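Local structure of uncharacterized protein (Sinorhizobium meliloti, 4DNH) at residues A[37-41]-A[76-80]; A[191-195]-A[231-235]; A[251-257]-A[272-278]; A[260-265]-A[301-305]. The protein is of unknown function but folds as a TIM barrel and may be an enzyme related to dihydrodipicolinate synthase. One frame throughout, in Å; residues are numbered along the deposited sequence.

Contact 1. Residues A[37-41]-A[76-80]; sequences AFAAA and LGVAE
Two parallel strands, 37-40 and 77-80, pair in extended conformation with axes 4.4 Å apart and crossing at -41°, the strong twist of a small closed barrel. Ala37 begins the register: its O accepts a hydrogen bond from Gly77 N at 2.8 Å, and its CB lies 4.2 Å from Leu76 CD2. Phe38 pairs with Gly77 (CA-CA 4.1 Å). Its chi1 of -74° (m) lays the ring across the neighbouring strand, with Phe38 CD2 3.5 Å from Val78 O at the ring edge; glycine suits position 77, because a CB there would clash with that ring. Ala39, opposite Val78, bonds both ways: its N donates to Gly77 O (2.8 Å) and its O accepts from Ala79 N (3.0 Å). Ala40 returns to the face of Phe38 and Ala79, its small CB 4.3 Å from Ala79 CB, which suits the cramped barrel interior. At Ala41 the strands part, and a water donates to Ala41 O (2.8 Å) and Ala79 O (2.7 Å). This is the first beta-alpha-beta unit of the barrel: helix 61-73 packs on Ala39 and Val78 through Leu71, while strands 273-276 and 115-119 continue the sheet beyond 37-40 and 77-80 respectively.

Contact 2. Residues A[191-195]-A[231-235]; sequences LGEMF and ISLLS
Here two neighbouring barrel strands run out into their C-terminal loops. Segment 191-195 leaves strand 186-191 at Leu191 and curls through Glu193, Met194 and Phe195 with helical backbone angles, Phe195 N bonding to Gly192 O at 3.1 Å. Segment 231-235 starts in strand conformation at Ile231, which points away from 191-195 and packs on Glu239 and Met242 of helix 236-243. Ser232 forms a parallel bridge with Leu191 (CA-CA 4.9 Å), both side chains on one face. Ser232 O accepts a hydrogen bond from Gly192 N at 2.8 Å and also lies 3.5 Å from Phe195 CD2, at the ring edge. Glycine fits position 192, since a CB would clash with that carbonyl. Leu233 swings its end back, with chi1 m and chi2 t, until CD2 is 3.7 Å from Gly192 CA; Met194 CE also lies 3.1 Å from Leu233 O. Leu234 adopts left-handed backbone angles (48/36), which turn the chain out of the strand; its CB meets CE of the selenomethionine Met194 at 3.4 Å, and its CG lies 4.0 Å from Phe195 CE2. Ser235 takes the N-cap position of helix 236-243. One backbone bond and an apolar cluster join the two loops, while the small polar Ser232 OG, hydrogen-bonded to the bound glycerol, faces the pocket; the C-terminal end of a TIM barrel is where active sites lie, and the glycerol may mark one.

Contact 3. Residues A[251-257]-A[272-278]; sequences RMYTGDD and SDALLGI. With GOL (glycerol), chain B.
Strands 251-254 and 273-276 are the last two of the barrel, parallel, with axes 3.9 Å apart and crossing at -40°. Tyr253 pairs with Asp273 and Thr254 with Ala274. The backbone bonds zigzag between them: Asp273 N to Met252 O (2.7 Å), Thr254 N to Asp273 O (2.9 Å), Leu275 N to Thr254 O (3.1 Å). At the N-terminal end, Arg251 NH1 forms a salt bridge with Asp273 OD2 (2.8 Å), while Asp273 OD1 accepts from Val36 N, so both carboxylate oxygens are engaged. Tyr253, with chi1 m, packs CB 4.0 Å from Leu275 CB, and its hydroxyl bonds to Asp227. Thr254 OG1 and Ser272 OG both bond to Glu239, one to each oxygen of its carboxylate. Asp256 N makes a weak bond to Thr254 OG1 (3.4 Å), and Asp256 OD1 accepts from Phe258 N. Beyond the strands, Asp257 (chi1 m) turns its carboxylate back: OD1 accepts from Ile278 N at 2.9 Å, and OD2 accepts from glycerol O3 at 2.6 Å. Gly277 N donates to the same O3 (2.6 Å), and glycerol O2 donates to Gly255 O (2.6 Å). A CB at Gly255 or Gly277 would crowd the space of this glycerol, probably from crystallisation. Backbone groups, one carboxylate, Lys230 and the Ser232 hydroxyl thus hold it in a polar pocket at the C-terminal mouth, where TIM-barrel active sites lie, possibly a substrate site.

Contact 4. Residues A[260-265]-A[301-305]; sequences YAELIA and FFELL
Two short helical segments, 260-265 and 301-305, run nearly antiparallel, at 157° between N-to-C directions, with axes no closer than 10.7 Å; the nearest CA pair is Ala261 with Leu305, 6.4 Å apart. Phe301, Phe302 and Leu305 bridge this wide gap to the small Ala261 and Ala265, while Tyr260 and Ile264 reach out from the other helix. Phe301, chi1 t, reaches across so that CE2 lies 3.5 Å from Ala261 O at the ring edge and 3.8 Å from Ala265 CB, with CZ 4.2 Å from Ile264 CG2. Phe302, chi1 m, brings CZ to 3.6 Å from Ala265 CB. Leu305 settles its CB 4.3 Å from Ala261 CB, and its CG meets the edge of the Tyr260 ring at CE2, 4.0 Å. Tyr260 has chi1 p, and its hydroxyl bonds to Thr308. The side-chain contacts are apolar. Such helix-on-helix packing is typical of the outer layer of a TIM barrel; here helix 298-305, an addition following the eighth strand and helix 283-294, packs on helix 260-265.

How the contacts relate
From the N terminus, contact 1 closes the first beta-alpha-beta unit, and contact 2, in series with it, joins the ends of the fifth and sixth strands. Contact 3 then closes the short crossover between the seventh and eighth, and contact 4 crosses it: helix 260-265 lies in that crossover, while its partner 301-305 follows the eighth strand. Contacts 1 and 3 meet where the barrel shuts, with Phe38 N 2.7 Å from Ala274 O and Ala40 N 3.0 Å from Leu276 O. Contact 2 abuts contact 3 where Leu234 packs on Asp256 and Asp257, and Ser232 lies beside Gly255 at the glycerol pocket; Leu263 ties the outer helix to Ser272.

Contact 1. Residues A[37-41]-A[76-80]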
loop_
_atom_site.group_PDB
_atom_site.type_symbol
_atom_site.label_atom_id
_atom_site.label_comp_id
_atom_site.label_asym_id
_atom_site.label_seq_id
_atom_site.Cartn_x
_atom_site.Cartn_y
_atom_site.Cartn_z
ATOM N N ALA A 37 -4.295 -10.275 5.719
ATOM C CA ALA A 37 -3.272 -9.561 4.961
ATOM C C ALA A 37 -3.832 -8.998 3.680
ATOM O O ALA A 37 -4.388 -9.741 2.870
ATOM C CB ALA A 37 -2.119 -10.488 4.643
ATOM N N PHE A 38 -3.664 -7.686 3.497
ATOM C CA PHE A 38 -3.997 -6.995 2.260
ATOM C C PHE A 38 -2.720 -6.505 1.612
ATOM O O PHE A 38 -1.800 -6.037 2.295
ATOM C CB PHE A 38 -4.772 -5.714 2.549
ATOM C CG PHE A 38 -6.195 -5.920 2.964
ATOM C CD1 PHE A 38 -6.525 -6.071 4.304
ATOM C CD2 PHE A 38 -7.212 -5.876 2.027
ATOM C CE1 PHE A 38 -7.848 -6.227 4.690
ATOM C CE2 PHE A 38 -8.532 -6.022 2.413
ATOM C CZ PHE A 38 -8.851 -6.203 3.743
ATOM N N ALA A 39 -2.685 -6.548 0.290
ATOM C CA ALA A 39 -1.718 -5.755 -0.428
ATOM C C ALA A 39 -2.398 -4.487 -0.975
ATOM O O ALA A 39 -3.482 -4.547 -1.573
ATOM C CB ALA A 39 -1.086 -6.574 -1.531
ATOM N N ALA A 40 -1.787 -3.328 -0.732
ATOM C CA ALA A 40 -2.248 -2.095 -1.365
ATOM C C ALA A 40 -1.693 -2.109 -2.788
ATOM O O ALA A 40 -0.478 -2.042 -2.977
ATOM C CB ALA A 40 -1.763 -0.880 -0.597
ATOM N N ALA A 41 -2.569 -2.205 -3.785
ATOM C CA ALA A 41 -2.119 -2.539 -5.121
ATOM C C ALA A 41 -1.923 -1.315 -6.009
ATOM O O ALA A 41 -2.689 -0.344 -5.941
ATOM C CB ALA A 41 -3.092 -3.514 -5.770
ATOM N N LEU A 76 -3.949 -13.147 -0.904
ATOM C CA LEU A 76 -3.842 -11.810 -0.305
ATOM C C LEU A 76 -5.091 -11.021 -0.605
ATOM O O LEU A 76 -5.693 -11.190 -1.663
ATOM C CB LEU A 76 -2.619 -11.066 -0.854
ATOM C CG LEU A 76 -1.281 -11.785 -0.643
ATOM C CD1 LEU A 76 -0.167 -11.128 -1.434
ATOM C CD2 LEU A 76 -0.923 -11.806 0.826
ATOM N N GLY A 77 -5.512 -10.179 0.327
ATOM C CA GLY A 77 -6.620 -9.265 0.042
ATOM C C GLY A 77 -6.135 -8.072 -0.770
ATOM O O GLY A 77 -4.926 -7.820 -0.868
ATOM N N VAL A 78 -7.070 -7.322 -1.333
ATOM C CA VAL A 78 -6.730 -6.153 -2.109
ATOM C C VAL A 78 -7.276 -4.889 -1.422
ATOM O O VAL A 78 -8.476 -4.809 -1.089
ATOM C CB VAL A 78 -7.263 -6.285 -3.565
ATOM C CG1 VAL A 78 -7.308 -4.932 -4.270
ATOM C CG2 VAL A 78 -6.419 -7.273 -4.367
ATOM N N ALA A 79 -6.397 -3.912 -1.209
ATOM C CA ALA A 79 -6.777 -2.590 -0.704
ATOM C C ALA A 79 -6.766 -1.627 -1.883
ATOM O O ALA A 79 -5.687 -1.276 -2.370
ATOM C CB ALA A 79 -5.788 -2.119 0.352
ATOM N N GLU A 80 -7.944 -1.197 -2.340
ATOM C CA GLU A 80 -8.021 -0.502 -3.612
ATOM C C GLU A 80 -7.997 0.993 -3.561
ATOM O O GLU A 80 -8.576 1.623 -2.662
ATOM C CB GLU A 80 -9.253 -0.899 -4.417
ATOM C CG GLU A 80 -8.973 -1.956 -5.464
ATOM C CD GLU A 80 -7.992 -1.537 -6.536
ATOM O OE1 GLU A 80 -7.167 -0.604 -6.351
ATOM O OE2 GLU A 80 -8.030 -2.199 -7.576
HETATM O O HOH W 1 -4.158 0.429 -3.725
#

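Contact 2. Residues A[191-195]-A[231-235]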
loop_
_atom_site.group_PDB
_atom_site.type_symbol
_atom_site.label_atom_id
_atom_site.label_comp_id
_atom_site.label_asym_id
_atom_site.label_seq_id
_atom_site.Cartn_x
_atom_site.Cartn_y
_atom_site.Cartn_z
ATOM N N LEU A 191 -2.311 7.905 7.829
ATOM C CA LEU A 191 -1.232 8.043 6.858
ATOM C C LEU A 191 -0.263 9.140 7.314
ATOM O O LEU A 191 -0.675 10.286 7.477
ATOM C CB LEU A 191 -1.847 8.416 5.502
ATOM C CG LEU A 191 -1.063 8.493 4.179
ATOM C CD1 LEU A 191 -0.351 7.185 3.861
ATOM C CD2 LEU A 191 -2.008 8.863 3.045
ATOM N N GLY A 192 1.009 8.798 7.518
ATOM C CA GLY A 192 2.019 9.775 7.973
ATOM C C GLY A 192 2.475 10.798 6.930
ATOM O O GLY A 192 2.256 10.615 5.729
ATOM N N GLU A 193 3.108 11.874 7.401
ATOM C CA GLU A 193 3.518 13.002 6.545
ATOM C C GLU A 193 4.623 12.702 5.528
ATOM O O GLU A 193 4.820 13.463 4.572
ATOM C CB GLU A 193 3.869 14.271 7.356
ATOM C CG GLU A 193 4.648 14.065 8.646
ATOM C CD GLU A 193 3.733 13.880 9.849
ATOM O OE1 GLU A 193 3.656 12.743 10.365
ATOM O OE2 GLU A 193 3.077 14.865 10.269
HETATM N N MSE A 194 5.343 11.608 5.724
HETATM C CA MSE A 194 6.384 11.227 4.765
HETATM C C MSE A 194 5.737 10.679 3.518
HETATM O O MSE A 194 6.314 10.751 2.425
HETATM C CB MSE A 194 7.362 10.237 5.377
HETATM C CG MSE A 194 7.079 10.175 6.866
HETATM SE SE MSE A 194 5.864 8.660 7.203
HETATM C CE MSE A 194 7.407 7.768 8.037
ATOM N N PHE A 195 4.533 10.141 3.677
ATOM C CA PHE A 195 3.728 9.696 2.554
ATOM C C PHE A 195 2.898 10.846 1.961
ATOM O O PHE A 195 2.758 10.957 0.724
ATOM C CB PHE A 195 2.841 8.510 2.953
ATOM C CG PHE A 195 3.613 7.267 3.319
ATOM C CD1 PHE A 195 4.203 6.480 2.335
ATOM C CD2 PHE A 195 3.751 6.885 4.650
ATOM C CE1 PHE A 195 4.919 5.338 2.668
ATOM C CE2 PHE A 195 4.455 5.740 4.990
ATOM C CZ PHE A 195 5.041 4.964 3.997
ATOM N N ILE A 231 -1.766 1.937 10.415
ATOM C CA ILE A 231 -0.862 3.010 10.756
ATOM C C ILE A 231 0.333 2.994 9.799
ATOM O O ILE A 231 0.962 1.936 9.575
ATOM C CB ILE A 231 -0.488 2.979 12.261
ATOM C CG1 ILE A 231 0.096 4.323 12.688
ATOM C CG2 ILE A 231 0.427 1.801 12.603
ATOM C CD1 ILE A 231 0.207 4.512 14.188
ATOM N N SER A 232 0.599 4.167 9.215
ATOM C CA SER A 232 1.660 4.376 8.237
ATOM C C SER A 232 2.549 5.530 8.677
ATOM O O SER A 232 2.641 6.554 7.999
ATOM C CB SER A 232 1.054 4.698 6.879
ATOM O OG SER A 232 0.527 3.540 6.270
ATOM N N LEU A 233 3.178 5.358 9.835
ATOM C CA LEU A 233 4.052 6.360 10.425
ATOM C C LEU A 233 5.501 5.908 10.384
ATOM O O LEU A 233 6.403 6.668 10.725
ATOM C CB LEU A 233 3.671 6.577 11.883
ATOM C CG LEU A 233 2.293 7.114 12.229
ATOM C CD1 LEU A 233 2.309 7.507 13.696
ATOM C CD2 LEU A 233 1.944 8.315 11.364
ATOM N N LEU A 234 5.711 4.654 9.997
ATOM C CA LEU A 234 7.030 4.008 10.002
ATOM C C LEU A 234 7.809 4.191 11.318
ATOM O O LEU A 234 9.033 4.337 11.322
ATOM C CB LEU A 234 7.859 4.443 8.792
ATOM C CG LEU A 234 7.286 4.286 7.384
ATOM C CD1 LEU A 234 8.398 4.529 6.382
ATOM C CD2 LEU A 234 6.657 2.914 7.149
ATOM N N SER A 235 7.070 4.195 12.424
ATOM C CA SER A 235 7.630 4.281 13.763
ATOM C C SER A 235 7.157 3.020 14.467
ATOM O O SER A 235 6.046 2.969 14.994
ATOM C CB SER A 235 7.111 5.533 14.478
ATOM O OG SER A 235 8.050 6.045 15.422
#

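Contact 3. Residues A[251-257]-A[272-278]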
loop_
_atom_site.group_PDB
_atom_site.type_symbol
_atom_site.label_atom_id
_atom_site.label_comp_id
_atom_site.label_asym_id
_atom_site.label_seq_id
_atom_site.Cartn_x
_atom_site.Cartn_y
_atom_site.Cartn_z
ATOM N N ARG A 251 -8.895 -4.639 14.867
ATOM C CA ARG A 251 -7.584 -5.133 14.416
ATOM C C ARG A 251 -6.528 -4.033 14.175
ATOM O O ARG A 251 -6.864 -2.889 13.858
ATOM C CB ARG A 251 -7.733 -5.948 13.144
ATOM C CG ARG A 251 -8.567 -7.208 13.247
ATOM C CD ARG A 251 -8.658 -7.824 11.856
ATOM N NE ARG A 251 -9.322 -9.130 11.828
ATOM C CZ ARG A 251 -8.794 -10.274 12.271
ATOM N NH1 ARG A 251 -7.573 -10.317 12.819
ATOM N NH2 ARG A 251 -9.512 -11.387 12.171
HETATM N N MSE A 252 -5.253 -4.394 14.329
HETATM C CA MSE A 252 -4.132 -3.510 13.969
HETATM C C MSE A 252 -3.589 -3.975 12.647
HETATM O O MSE A 252 -3.010 -5.068 12.540
HETATM C CB MSE A 252 -3.044 -3.546 15.043
HETATM C CG MSE A 252 -1.739 -2.822 14.685
HETATM SE SE MSE A 252 -1.964 -0.888 14.323
HETATM C CE MSE A 252 -2.016 -0.208 16.172
ATOM N N TYR A 253 -3.790 -3.171 11.609
ATOM C CA TYR A 253 -3.209 -3.496 10.315
ATOM C C TYR A 253 -1.902 -2.731 10.188
ATOM O O TYR A 253 -1.899 -1.492 10.221
ATOM C CB TYR A 253 -4.158 -3.144 9.169
ATOM C CG TYR A 253 -5.391 -4.042 9.051
ATOM C CD1 TYR A 253 -5.309 -5.301 8.450
ATOM C CD2 TYR A 253 -6.644 -3.614 9.515
ATOM C CE1 TYR A 253 -6.423 -6.110 8.331
ATOM C CE2 TYR A 253 -7.763 -4.417 9.399
ATOM C CZ TYR A 253 -7.648 -5.666 8.807
ATOM O OH TYR A 253 -8.752 -6.481 8.693
ATOM N N THR A 254 -0.790 -3.452 10.055
ATOM C CA THR A 254 0.489 -2.780 9.892
ATOM C C THR A 254 0.628 -2.099 8.516
ATOM O O THR A 254 0.208 -2.633 7.498
ATOM C CB THR A 254 1.712 -3.656 10.265
ATOM O OG1 THR A 254 2.835 -2.791 10.463
ATOM C CG2 THR A 254 2.060 -4.687 9.199
ATOM N N GLY A 255 1.173 -0.893 8.525
ATOM C CA GLY A 255 1.347 -0.110 7.320
ATOM C C GLY A 255 2.814 0.183 7.241
ATOM O O GLY A 255 3.271 0.897 6.359
ATOM N N ASP A 256 3.540 -0.413 8.178
ATOM C CA ASP A 256 4.963 -0.209 8.348
ATOM C C ASP A 256 5.742 -1.130 7.413
ATOM O O ASP A 256 6.024 -2.286 7.752
ATOM C CB ASP A 256 5.324 -0.468 9.814
ATOM C CG ASP A 256 6.695 0.042 10.192
ATOM O OD1 ASP A 256 7.627 -0.112 9.381
ATOM O OD2 ASP A 256 6.843 0.575 11.322
ATOM N N ASP A 257 6.097 -0.608 6.242
ATOM C CA ASP A 257 6.892 -1.364 5.264
ATOM C C ASP A 257 8.380 -1.510 5.633
ATOM O O ASP A 257 9.141 -2.151 4.901
ATOM C CB ASP A 257 6.755 -0.742 3.866
ATOM C CG ASP A 257 5.295 -0.652 3.388
ATOM O OD1 ASP A 257 4.759 -1.662 2.877
ATOM O OD2 ASP A 257 4.697 0.443 3.499
ATOM N N SER A 272 0.318 -7.999 14.887
ATOM C CA SER A 272 -0.542 -7.218 14.000
ATOM C C SER A 272 -0.803 -7.909 12.669
ATOM O O SER A 272 -0.022 -8.760 12.229
ATOM C CB SER A 272 -0.076 -5.758 13.813
ATOM O OG SER A 272 1.324 -5.605 13.862
ATOM N N ASP A 273 -1.937 -7.549 12.065
ATOM C CA ASP A 273 -2.296 -7.964 10.718
ATOM C C ASP A 273 -1.589 -7.063 9.690
ATOM O O ASP A 273 -0.617 -6.390 10.030
ATOM C CB ASP A 273 -3.820 -7.964 10.573
ATOM C CG ASP A 273 -4.480 -9.091 11.365
ATOM O OD1 ASP A 273 -4.218 -10.272 11.039
ATOM O OD2 ASP A 273 -5.255 -8.798 12.309
ATOM N N ALA A 274 -2.041 -7.050 8.441
ATOM C CA ALA A 274 -1.254 -6.407 7.393
ATOM C C ALA A 274 -2.067 -5.746 6.299
ATOM O O ALA A 274 -3.016 -6.313 5.781
ATOM C CB ALA A 274 -0.276 -7.396 6.783
ATOM N N LEU A 275 -1.669 -4.533 5.958
ATOM C CA LEU A 275 -2.219 -3.803 4.831
ATOM C C LEU A 275 -1.045 -2.965 4.317
ATOM O O LEU A 275 -0.795 -1.832 4.765
ATOM C CB LEU A 275 -3.402 -2.949 5.282
ATOM C CG LEU A 275 -4.379 -2.431 4.228
ATOM C CD1 LEU A 275 -5.539 -1.779 4.965
ATOM C CD2 LEU A 275 -3.707 -1.441 3.274
ATOM N N LEU A 276 -0.322 -3.560 3.378
ATOM C CA LEU A 276 1.007 -3.104 3.008
ATOM C C LEU A 276 1.172 -2.919 1.510
ATOM O O LEU A 276 0.779 -3.782 0.717
ATOM C CB LEU A 276 2.040 -4.134 3.480
ATOM C CG LEU A 276 2.304 -4.223 4.980
ATOM C CD1 LEU A 276 2.957 -5.557 5.311
ATOM C CD2 LEU A 276 3.176 -3.068 5.435
ATOM N N GLY A 277 1.790 -1.803 1.125
ATOM C CA GLY A 277 2.242 -1.609 -0.251
ATOM C C GLY A 277 3.374 -2.565 -0.616
ATOM O O GLY A 277 3.506 -2.936 -1.773
ATOM N N ILE A 278 4.186 -2.983 0.360
ATOM C CA ILE A 278 5.263 -3.934 0.060
ATOM C C ILE A 278 4.715 -5.320 -0.338
ATOM O O ILE A 278 5.327 -6.030 -1.134
ATOM C CB ILE A 278 6.353 -4.010 1.179
ATOM C CG1 ILE A 278 7.510 -4.948 0.789
ATOM C CG2 ILE A 278 5.769 -4.465 2.511
ATOM C CD1 ILE A 278 8.368 -4.456 -0.353
HETATM C C1 GOL B . 1.569 3.892 2.882
HETATM O O1 GOL B . 0.172 3.726 3.132
HETATM C C2 GOL B . 2.281 2.588 3.207
HETATM O O2 GOL B . 1.986 2.192 4.563
HETATM C C3 GOL B . 1.851 1.515 2.212
HETATM O O3 GOL B . 2.217 0.225 2.719
#

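Contact 4. Residues A[260-265]-A[301-305]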
loop_
_atom_site.group_PDB
_atom_site.type_symbol
_atom_site.label_atom_id
_atom_site.label_comp_id
_atom_site.label_asym_id
_atom_site.label_seq_id
_atom_site.Cartn_x
_atom_site.Cartn_y
_atom_site.Cartn_z
ATOM N N TYR A 260 7.419 -4.759 8.992
ATOM C CA TYR A 260 6.323 -5.720 8.851
ATOM C C TYR A 260 6.579 -7.147 9.372
ATOM O O TYR A 260 5.711 -7.732 10.028
ATOM C CB TYR A 260 5.842 -5.759 7.395
ATOM C CG TYR A 260 6.912 -6.075 6.365
ATOM C CD1 TYR A 260 7.767 -5.080 5.880
ATOM C CD2 TYR A 260 7.054 -7.371 5.856
ATOM C CE1 TYR A 260 8.745 -5.373 4.936
ATOM C CE2 TYR A 260 8.027 -7.677 4.913
ATOM C CZ TYR A 260 8.875 -6.676 4.453
ATOM O OH TYR A 260 9.848 -6.986 3.507
ATOM N N ALA A 261 7.747 -7.714 9.089
ATOM C CA ALA A 261 8.037 -9.084 9.534
ATOM C C ALA A 261 7.957 -9.205 11.057
ATOM O O ALA A 261 7.252 -10.082 11.566
ATOM C CB ALA A 261 9.388 -9.558 9.015
ATOM N N GLU A 262 8.654 -8.300 11.762
ATOM C CA GLU A 262 8.665 -8.245 13.224
ATOM C C GLU A 262 7.270 -8.033 13.801
ATOM O O GLU A 262 6.894 -8.688 14.785
ATOM C CB GLU A 262 9.607 -7.139 13.731
ATOM C CG GLU A 262 9.722 -7.088 15.252
ATOM C CD GLU A 262 10.413 -5.836 15.790
ATOM O OE1 GLU A 262 11.276 -5.269 15.081
ATOM O OE2 GLU A 262 10.104 -5.426 16.942
ATOM N N LEU A 263 6.518 -7.117 13.196
ATOM C CA LEU A 263 5.193 -6.749 13.692
ATOM C C LEU A 263 4.126 -7.805 13.420
ATOM O O LEU A 263 3.308 -8.092 14.304
ATOM C CB LEU A 263 4.766 -5.391 13.133
ATOM C CG LEU A 263 5.690 -4.202 13.436
ATOM C CD1 LEU A 263 5.414 -3.047 12.487
ATOM C CD2 LEU A 263 5.530 -3.769 14.878
ATOM N N ILE A 264 4.136 -8.385 12.209
ATOM C CA ILE A 264 3.185 -9.446 11.834
ATOM C C ILE A 264 3.342 -10.688 12.733
ATOM O O ILE A 264 2.357 -11.195 13.264
ATOM C CB ILE A 264 3.245 -9.770 10.327
ATOM C CG1 ILE A 264 2.822 -8.536 9.514
ATOM C CG2 ILE A 264 2.314 -10.916 9.964
ATOM C CD1 ILE A 264 3.105 -8.611 8.022
ATOM N N ALA A 265 4.582 -11.138 12.935
ATOM C CA ALA A 265 4.882 -12.234 13.871
ATOM C C ALA A 265 4.481 -11.870 15.307
ATOM O O ALA A 265 4.010 -12.714 16.059
ATOM C CB ALA A 265 6.357 -12.616 13.809
ATOM N N PHE A 301 8.727 -18.707 8.163
ATOM C CA PHE A 301 8.227 -17.347 8.019
ATOM C C PHE A 301 9.367 -16.330 7.890
ATOM O O PHE A 301 9.430 -15.585 6.894
ATOM C CB PHE A 301 7.335 -16.998 9.209
ATOM C CG PHE A 301 6.877 -15.559 9.243
ATOM C CD1 PHE A 301 5.766 -15.150 8.512
ATOM C CD2 PHE A 301 7.536 -14.617 10.043
ATOM C CE1 PHE A 301 5.326 -13.835 8.568
ATOM C CE2 PHE A 301 7.107 -13.297 10.096
ATOM C CZ PHE A 301 6.001 -12.906 9.362
ATOM N N PHE A 302 10.263 -16.309 8.886
ATOM C CA PHE A 302 11.395 -15.380 8.900
ATOM C C PHE A 302 12.414 -15.680 7.801
ATOM O O PHE A 302 12.939 -14.753 7.188
ATOM C CB PHE A 302 12.090 -15.352 10.270
ATOM C CG PHE A 302 11.309 -14.636 11.347
ATOM C CD1 PHE A 302 11.103 -13.260 11.286
ATOM C CD2 PHE A 302 10.796 -15.342 12.439
ATOM C CE1 PHE A 302 10.388 -12.599 12.269
ATOM C CE2 PHE A 302 10.078 -14.687 13.437
ATOM C CZ PHE A 302 9.874 -13.311 13.347
ATOM N N GLU A 303 12.685 -16.962 7.552
ATOM C CA GLU A 303 13.584 -17.374 6.470
ATOM C C GLU A 303 13.140 -16.802 5.126
ATOM O O GLU A 303 13.976 -16.419 4.312
ATOM C CB GLU A 303 13.639 -18.900 6.353
ATOM C CG GLU A 303 14.624 -19.590 7.286
ATOM C CD GLU A 303 14.489 -21.112 7.270
ATOM O OE1 GLU A 303 13.796 -21.647 6.370
ATOM O OE2 GLU A 303 15.074 -21.778 8.159
ATOM N N LEU A 304 11.826 -16.779 4.902
ATOM C CA LEU A 304 11.242 -16.249 3.681
ATOM C C LEU A 304 11.173 -14.708 3.675
ATOM O O LEU A 304 11.492 -14.064 2.663
ATOM C CB LEU A 304 9.845 -16.848 3.460
ATOM C CG LEU A 304 9.695 -18.334 3.053
ATOM C CD1 LEU A 304 8.269 -18.813 3.253
ATOM C CD2 LEU A 304 10.122 -18.612 1.616
ATOM N N LEU A 305 10.784 -14.115 4.805
ATOM C CA LEU A 305 10.475 -12.693 4.827
ATOM C C LEU A 305 11.670 -11.800 5.130
ATOM O O LEU A 305 11.852 -10.774 4.466
ATOM C CB LEU A 305 9.323 -12.415 5.780
ATOM C CG LEU A 305 8.105 -11.614 5.309
ATOM C CD1 LEU A 305 7.674 -11.881 3.867
ATOM C CD2 LEU A 305 6.939 -11.847 6.254
#